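Local coordinates for protein Phosphoglucosamine/phosphogalactosamine mutase (Sulfolobus tokodaii, PDB 2F7L) that interconverts the 6-phosphate and 1-phosphate forms of glucosamine and of galactosamine in a magnesium-dependent reaction that feeds UDP-GlcNAc and UDP-GalNAc synthesis, at residues Tyr155-Ile159 with Asp341-Ala347; Val307-Ile312 with Ala323-Glu327; Lys391-Tyr396 with Glu447-Ile451. Numbering follows the deposited sequence.

Interaction 1: Tyr155-Ile159 with Asp341-Ala347; sequences YVNGI and DGAMSFA
Ile159 lies across the first turn and a half of the facing helix, where it overlaps Ala343, Met344 and Ala347. The CD1 of Ile159 is 3.4 Å from CB of Ala343, while its CG2 is 3.4 Å from CE of Met344 and 3.8 Å from CB of Ala347. Both segments are helical apart from Asp341, and their short axes approach to 10.1 Å at a signed crossing angle of -35°, with N-to-C directions running broadly together. The CA atoms of Ile159 and Met344, 5.6 Å apart, set the register. Ile159 adopts the mt rotamer with CA-to-CB toward the partner; Met344 (chi1 t, chi2 p) starts sideways and brings its methyl end over.

One turn earlier, Tyr155 takes chi1 t and extends its ring to the start of helix 342-356. The OH of Tyr155 donates a very short hydrogen bond, 2.4 Å, to OD1 of Asp341. Asp341 is extended (phi/psi -138/99, chi1 t) and is the N-cap: OD1 of Asp341 also accepts from N of Met344 at 2.8 Å.

The arrangement is an interdomain junction, joining domain II (helix 151-160) to domain III. Domain I also takes part, since Tyr155 packs on Pro77, Ala78 and Tyr81 of helix 76-86. The side chain of Asp341 lies about 7 Å from that of Asp245, a probable magnesium ligand.

As a worked example of an N-cap carboxylate shared with a neighbouring helix, one buried oxygen both caps its own helix and receives the hydroxyl of a tyrosine from domain II, so polar specificity sits at one end of an otherwise apolar seam.

Interaction 2: Val307-Ile312 with Ala323-Glu327; sequences VGSVDI and AGFEE
A beta-alpha-beta crossover supplies this contact: the loop and first turn of helix 309-318 meet strand 323-326 inside domain III. Strands 301-305 and 323-326 are both parallel to strand 280-284, which lies between them in the sheet, so the connection passes over one strand. Ser309 faces Glu326 (CA atoms 7.1 Å apart) and Ile312 faces Gly324 (6.8 Å), so the helical turn runs counter to the strand.

Glu326 is the centre of the contact. Its chi1 is m, with CA-to-CB toward the helix. OE2 of Glu326 accepts a very short hydrogen bond, 2.4 Å, from OG of Ser309 (chi1 m), and its OE1 a weak one, 3.5 Å, from N of Gly308, the N-cap residue. Gly308 has phi/psi 141/122, angles at which a beta carbon would jam against the carbonyl O of Val307. CD1 of Ile312 (mt) lies 3.5 Å from CG of Glu326 and 3.9 Å from O of Phe325. CA of Gly324 is 4.4 Å from CG2 of Ile312, and an ideal beta carbon on Gly324 would be tight there. The CA-to-CB bond of Phe325 points away, and its side chain packs on helix 259-272.

ND2 of Asn328 is also hydrogen-bonded to OE2 of Glu326. Glu326 to Asn328 probably correspond to part of the sugar-binding loop (GEXSG-like motif) of phosphohexose mutases. Ser309 and Ser97, the probable site of the phosphoserine intermediate, unmodified here, have side chains about 8 Å apart.

The general lesson is that a buried acid from a sheet strand can link to a helix's N-terminal turn, its charge met chiefly by a hydroxyl, with a weak amide bond beside it, while its aliphatic stem packs on isoleucine.

Interaction 3: Lys391-Tyr396 with Glu447-Ile451; sequences KILEVY and ELKKI
Glu447 opens the second helical segment: its CB lies at the edge of the Tyr396 ring, only 3.0 Å from OH of that tyrosine, while its carboxylate leads away to a salt bridge within its own helix (OE1 of Glu447 to NZ of Lys450, 2.6 Å). Leu448, rotamer mt, follows; its CD2 approaches CG2 of Ile392 (chi1 p, chi2 t) at 3.5 Å and CE1 of Tyr396 at 3.9 Å. Ile451, also mt, is a knob seated among Lys391, Ile392, Val395 and Tyr396. CD1 of Ile451 is 3.4 Å from CG2 of Ile392 and 3.9 Å from both CG1 of Val395 and CE1 of Tyr396. CG2 of Ile451 is 3.8 Å from CB of Lys391.

Segment 391-396 is helical but distorted towards its end (phi/psi -130/-25 at Val395, -108/-22 at Tyr396). The short axes come within 10.9 Å at 138°, roughly antiparallel, with CA atoms of Ile392 and Ile451 nearest at 6.9 Å. Tyr396 (chi1 m) also meets Phe418 edge-to-face. This helix pair covers the antiparallel sheet of the C-terminal domain, away from the magnesium and phosphoserine sites. Such largely apolar chemistry, with Ile451 as the knob, implies that shape complementarity, rather than polar pairing, joins the two helices.

Followed from the N terminus, the chain reaches helix 151-160 of domain II, where interaction 1 opens. It then passes through the rest of domain II and into domain III, where Asp341-Ala347 closes that long loop. Interaction 2 is nested inside it, a short crossover closed within domain III; its centre lies about 17 Å from that of interaction 1. Interaction 3 comes in series after both, closing a loop that carries the hairpin strands of the C-terminal sheet, its centre about 42 Å from that of interaction 1. None of the loops cross. The example thus separates three scales: an interdomain seam, a crossover within one domain and a helix pair of the C-terminal domain.

Interaction 1: Tyr155-Ile159 with Asp341-Ala347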
# COMPACT_ATOMS: atom_id res chain seq x y z
N TYR A 155 6.25 -16.12 5.56
CA TYR A 155 6.20 -15.03 4.60
C TYR A 155 7.40 -15.03 3.67
O TYR A 155 7.24 -15.06 2.45
CB TYR A 155 6.11 -13.71 5.37
CG TYR A 155 6.05 -12.44 4.56
CD1 TYR A 155 4.96 -12.16 3.74
CD2 TYR A 155 7.04 -11.47 4.69
CE1 TYR A 155 4.86 -10.94 3.06
CE2 TYR A 155 6.97 -10.26 4.04
CZ TYR A 155 5.87 -9.98 3.22
OH TYR A 155 5.78 -8.74 2.60
N VAL A 156 8.59 -15.00 4.25
CA VAL A 156 9.81 -14.98 3.44
C VAL A 156 9.86 -16.11 2.43
O VAL A 156 10.07 -15.88 1.24
CB VAL A 156 11.05 -15.04 4.31
CG1 VAL A 156 12.28 -15.22 3.43
CG2 VAL A 156 11.14 -13.76 5.14
N ASN A 157 9.67 -17.34 2.91
CA ASN A 157 9.70 -18.51 2.06
C ASN A 157 8.67 -18.38 0.96
O ASN A 157 8.92 -18.71 -0.20
CB ASN A 157 9.39 -19.75 2.87
CG ASN A 157 10.34 -19.92 4.05
OD1 ASN A 157 9.94 -20.42 5.10
ND2 ASN A 157 11.61 -19.51 3.87
N GLY A 158 7.49 -17.90 1.33
CA GLY A 158 6.44 -17.72 0.35
C GLY A 158 6.94 -16.80 -0.74
O GLY A 158 6.76 -17.09 -1.92
N ILE A 159 7.56 -15.69 -0.36
CA ILE A 159 8.07 -14.74 -1.33
C ILE A 159 9.14 -15.38 -2.21
O ILE A 159 9.06 -15.30 -3.45
CB ILE A 159 8.68 -13.50 -0.63
CG1 ILE A 159 7.59 -12.72 0.13
CG2 ILE A 159 9.41 -12.62 -1.66
CD1 ILE A 159 8.14 -11.61 1.03
N ASP A 341 2.64 -5.85 -1.36
CA ASP A 341 3.67 -6.55 -0.61
C ASP A 341 5.07 -6.03 -0.96
O ASP A 341 5.66 -6.43 -1.96
CB ASP A 341 3.54 -8.04 -0.92
CG ASP A 341 4.37 -8.91 -0.01
OD1 ASP A 341 5.58 -8.61 0.18
OD2 ASP A 341 3.83 -9.90 0.52
N GLY A 342 5.61 -5.14 -0.13
CA GLY A 342 6.92 -4.56 -0.36
C GLY A 342 8.11 -5.50 -0.58
O GLY A 342 8.93 -5.29 -1.48
N ALA A 343 8.23 -6.52 0.26
CA ALA A 343 9.33 -7.44 0.08
C ALA A 343 9.08 -8.19 -1.20
O ALA A 343 10.00 -8.38 -1.99
CB ALA A 343 9.43 -8.43 1.24
N MET A 344 7.82 -8.59 -1.43
CA MET A 344 7.53 -9.32 -2.65
C MET A 344 8.00 -8.50 -3.83
O MET A 344 8.51 -9.05 -4.81
CB MET A 344 6.04 -9.61 -2.81
CG MET A 344 5.71 -10.51 -4.02
SD MET A 344 6.26 -12.24 -3.87
CE MET A 344 7.88 -12.16 -4.64
N SER A 345 7.83 -7.19 -3.73
CA SER A 345 8.21 -6.28 -4.79
C SER A 345 9.70 -6.20 -4.94
O SER A 345 10.21 -6.23 -6.06
CB SER A 345 7.65 -4.91 -4.50
OG SER A 345 6.25 -4.99 -4.35
N PHE A 346 10.40 -6.08 -3.82
CA PHE A 346 11.85 -5.99 -3.83
C PHE A 346 12.47 -7.23 -4.50
O PHE A 346 13.46 -7.13 -5.24
CB PHE A 346 12.37 -5.86 -2.39
CG PHE A 346 13.85 -6.07 -2.26
CD1 PHE A 346 14.74 -5.07 -2.61
CD2 PHE A 346 14.35 -7.27 -1.78
CE1 PHE A 346 16.12 -5.26 -2.48
CE2 PHE A 346 15.73 -7.47 -1.65
CZ PHE A 346 16.61 -6.46 -2.00
N ALA A 347 11.88 -8.39 -4.23
CA ALA A 347 12.34 -9.65 -4.80
C ALA A 347 12.09 -9.71 -6.31
O ALA A 347 12.96 -10.14 -7.09
CB ALA A 347 11.63 -10.83 -4.12

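Interaction 2: Val307-Ile312 with Ala323-Glu327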
# COMPACT_ATOMS: atom_id res chain seq x y z
N VAL A 307 -9.13 5.33 -6.31
CA VAL A 307 -7.95 5.41 -5.46
C VAL A 307 -8.25 4.54 -4.24
O VAL A 307 -9.33 4.65 -3.64
CB VAL A 307 -7.71 6.86 -4.99
CG1 VAL A 307 -6.69 6.90 -3.86
CG2 VAL A 307 -7.27 7.72 -6.17
N GLY A 308 -7.30 3.68 -3.86
CA GLY A 308 -7.49 2.81 -2.71
C GLY A 308 -6.92 1.41 -2.92
O GLY A 308 -7.32 0.70 -3.86
N SER A 309 -6.00 1.01 -2.04
CA SER A 309 -5.34 -0.30 -2.11
C SER A 309 -6.22 -1.52 -1.82
O SER A 309 -6.13 -2.53 -2.52
CB SER A 309 -4.14 -0.32 -1.17
OG SER A 309 -3.13 0.56 -1.64
N VAL A 310 -7.03 -1.44 -0.77
CA VAL A 310 -7.91 -2.55 -0.43
C VAL A 310 -8.78 -2.87 -1.65
O VAL A 310 -8.84 -4.01 -2.11
CB VAL A 310 -8.84 -2.20 0.77
CG1 VAL A 310 -9.65 -3.42 1.17
CG2 VAL A 310 -8.03 -1.67 1.95
N ASP A 311 -9.45 -1.84 -2.18
CA ASP A 311 -10.31 -1.98 -3.34
C ASP A 311 -9.56 -2.64 -4.49
O ASP A 311 -10.06 -3.57 -5.11
CB ASP A 311 -10.82 -0.61 -3.78
CG ASP A 311 -12.02 -0.14 -2.95
OD1 ASP A 311 -12.13 1.10 -2.73
OD2 ASP A 311 -12.84 -1.00 -2.55
N ILE A 312 -8.37 -2.15 -4.77
CA ILE A 312 -7.55 -2.69 -5.84
C ILE A 312 -7.32 -4.18 -5.61
O ILE A 312 -7.53 -5.00 -6.50
CB ILE A 312 -6.18 -1.97 -5.92
CG1 ILE A 312 -6.38 -0.54 -6.41
CG2 ILE A 312 -5.19 -2.77 -6.79
CD1 ILE A 312 -5.10 0.27 -6.44
N ALA A 323 -1.65 -8.28 -12.36
CA ALA A 323 -1.11 -7.63 -11.17
C ALA A 323 -1.85 -6.33 -10.92
O ALA A 323 -2.76 -5.96 -11.68
CB ALA A 323 0.38 -7.35 -11.33
N GLY A 324 -1.48 -5.63 -9.86
CA GLY A 324 -2.10 -4.35 -9.56
C GLY A 324 -1.06 -3.52 -8.86
O GLY A 324 -0.07 -4.05 -8.40
N PHE A 325 -1.25 -2.21 -8.81
CA PHE A 325 -0.32 -1.35 -8.10
C PHE A 325 -0.85 0.08 -7.95
O PHE A 325 -1.82 0.47 -8.61
CB PHE A 325 1.06 -1.34 -8.77
CG PHE A 325 1.11 -0.64 -10.10
CD1 PHE A 325 0.81 -1.32 -11.28
CD2 PHE A 325 1.47 0.70 -10.18
CE1 PHE A 325 0.87 -0.68 -12.52
CE2 PHE A 325 1.54 1.36 -11.41
CZ PHE A 325 1.23 0.66 -12.58
N GLU A 326 -0.22 0.82 -7.04
CA GLU A 326 -0.58 2.21 -6.79
C GLU A 326 0.65 3.05 -7.05
O GLU A 326 1.76 2.55 -6.97
CB GLU A 326 -1.03 2.43 -5.35
CG GLU A 326 -2.39 1.87 -5.00
CD GLU A 326 -3.19 2.82 -4.10
OE1 GLU A 326 -3.91 3.70 -4.62
OE2 GLU A 326 -3.09 2.68 -2.85
N GLU A 327 0.47 4.33 -7.34
CA GLU A 327 1.59 5.21 -7.60
C GLU A 327 2.43 5.47 -6.36
O GLU A 327 3.57 5.95 -6.43
CB GLU A 327 1.08 6.53 -8.20
CG GLU A 327 -0.13 7.13 -7.52
CD GLU A 327 0.19 7.79 -6.19
OE1 GLU A 327 1.19 8.54 -6.14
OE2 GLU A 327 -0.56 7.58 -5.20

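Interaction 3: Lys391-Tyr396 with Glu447-Ile451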
# COMPACT_ATOMS: atom_id res chain seq x y z
N LYS A 391 -17.55 21.00 -15.48
CA LYS A 391 -16.83 21.99 -16.27
C LYS A 391 -15.58 21.46 -16.96
O LYS A 391 -15.55 21.32 -18.18
CB LYS A 391 -16.46 23.17 -15.37
CG LYS A 391 -16.85 24.55 -15.90
CD LYS A 391 -15.82 25.14 -16.85
CE LYS A 391 -16.10 26.64 -17.06
NZ LYS A 391 -14.97 27.45 -17.63
N ILE A 392 -14.55 21.18 -16.17
CA ILE A 392 -13.29 20.69 -16.73
C ILE A 392 -13.56 19.59 -17.70
O ILE A 392 -12.85 19.44 -18.70
CB ILE A 392 -12.30 20.17 -15.65
CG1 ILE A 392 -13.05 19.52 -14.49
CG2 ILE A 392 -11.48 21.34 -15.13
CD1 ILE A 392 -12.26 19.53 -13.18
N LEU A 393 -14.60 18.83 -17.43
CA LEU A 393 -14.97 17.74 -18.29
C LEU A 393 -15.38 18.29 -19.65
O LEU A 393 -14.78 17.96 -20.68
CB LEU A 393 -16.11 16.96 -17.66
CG LEU A 393 -16.12 15.45 -17.88
CD1 LEU A 393 -14.72 14.95 -18.26
CD2 LEU A 393 -16.65 14.79 -16.62
N GLU A 394 -16.38 19.17 -19.65
CA GLU A 394 -16.86 19.74 -20.90
C GLU A 394 -15.97 20.82 -21.47
O GLU A 394 -16.41 21.62 -22.29
CB GLU A 394 -18.29 20.27 -20.74
CG GLU A 394 -18.40 21.55 -19.93
CD GLU A 394 -19.85 21.96 -19.70
OE1 GLU A 394 -20.58 22.12 -20.71
OE2 GLU A 394 -20.25 22.11 -18.52
N VAL A 395 -14.73 20.87 -21.03
CA VAL A 395 -13.80 21.83 -21.58
C VAL A 395 -12.54 21.10 -21.98
O VAL A 395 -11.81 21.54 -22.86
CB VAL A 395 -13.46 23.01 -20.60
CG1 VAL A 395 -13.31 22.51 -19.19
CG2 VAL A 395 -12.18 23.70 -21.03
N TYR A 396 -12.27 19.96 -21.34
CA TYR A 396 -11.07 19.21 -21.69
C TYR A 396 -11.35 17.92 -22.45
O TYR A 396 -10.46 17.41 -23.15
CB TYR A 396 -10.21 18.94 -20.45
CG TYR A 396 -9.41 20.16 -20.06
CD1 TYR A 396 -9.87 21.04 -19.08
CD2 TYR A 396 -8.20 20.44 -20.68
CE1 TYR A 396 -9.15 22.19 -18.74
CE2 TYR A 396 -7.47 21.58 -20.36
CZ TYR A 396 -7.95 22.45 -19.39
OH TYR A 396 -7.23 23.58 -19.09
N GLU A 447 -4.54 26.32 -15.51
CA GLU A 447 -5.89 26.40 -16.07
C GLU A 447 -6.87 25.72 -15.10
O GLU A 447 -7.86 26.30 -14.67
CB GLU A 447 -5.94 25.70 -17.44
CG GLU A 447 -5.32 26.47 -18.59
CD GLU A 447 -5.68 27.95 -18.53
OE1 GLU A 447 -4.97 28.71 -17.83
OE2 GLU A 447 -6.69 28.36 -19.17
N LEU A 448 -6.56 24.47 -14.77
CA LEU A 448 -7.40 23.70 -13.88
C LEU A 448 -7.65 24.45 -12.56
O LEU A 448 -8.81 24.57 -12.13
CB LEU A 448 -6.75 22.33 -13.63
CG LEU A 448 -6.64 21.41 -14.86
CD1 LEU A 448 -5.70 20.28 -14.55
CD2 LEU A 448 -8.01 20.88 -15.26
N LYS A 449 -6.58 24.96 -11.95
CA LYS A 449 -6.68 25.70 -10.69
C LYS A 449 -7.77 26.76 -10.80
O LYS A 449 -8.59 26.92 -9.90
CB LYS A 449 -5.33 26.36 -10.36
CG LYS A 449 -5.15 26.86 -8.92
CD LYS A 449 -3.66 26.96 -8.62
CE LYS A 449 -3.32 27.10 -7.12
NZ LYS A 449 -3.46 28.47 -6.53
N LYS A 450 -7.78 27.48 -11.93
CA LYS A 450 -8.77 28.51 -12.16
C LYS A 450 -10.17 27.93 -12.07
O LYS A 450 -10.95 28.34 -11.23
CB LYS A 450 -8.59 29.14 -13.54
CG LYS A 450 -7.87 30.46 -13.50
CD LYS A 450 -6.40 30.33 -13.86
CE LYS A 450 -6.18 30.46 -15.37
NZ LYS A 450 -6.84 29.36 -16.14
N ILE A 451 -10.45 26.97 -12.95
CA ILE A 451 -11.76 26.30 -13.01
C ILE A 451 -12.22 25.78 -11.65
O ILE A 451 -13.39 25.90 -11.29
CB ILE A 451 -11.75 25.10 -13.99
CG1 ILE A 451 -11.40 25.57 -15.39
CG2 ILE A 451 -13.11 24.42 -13.99
CD1 ILE A 451 -11.33 24.44 -16.40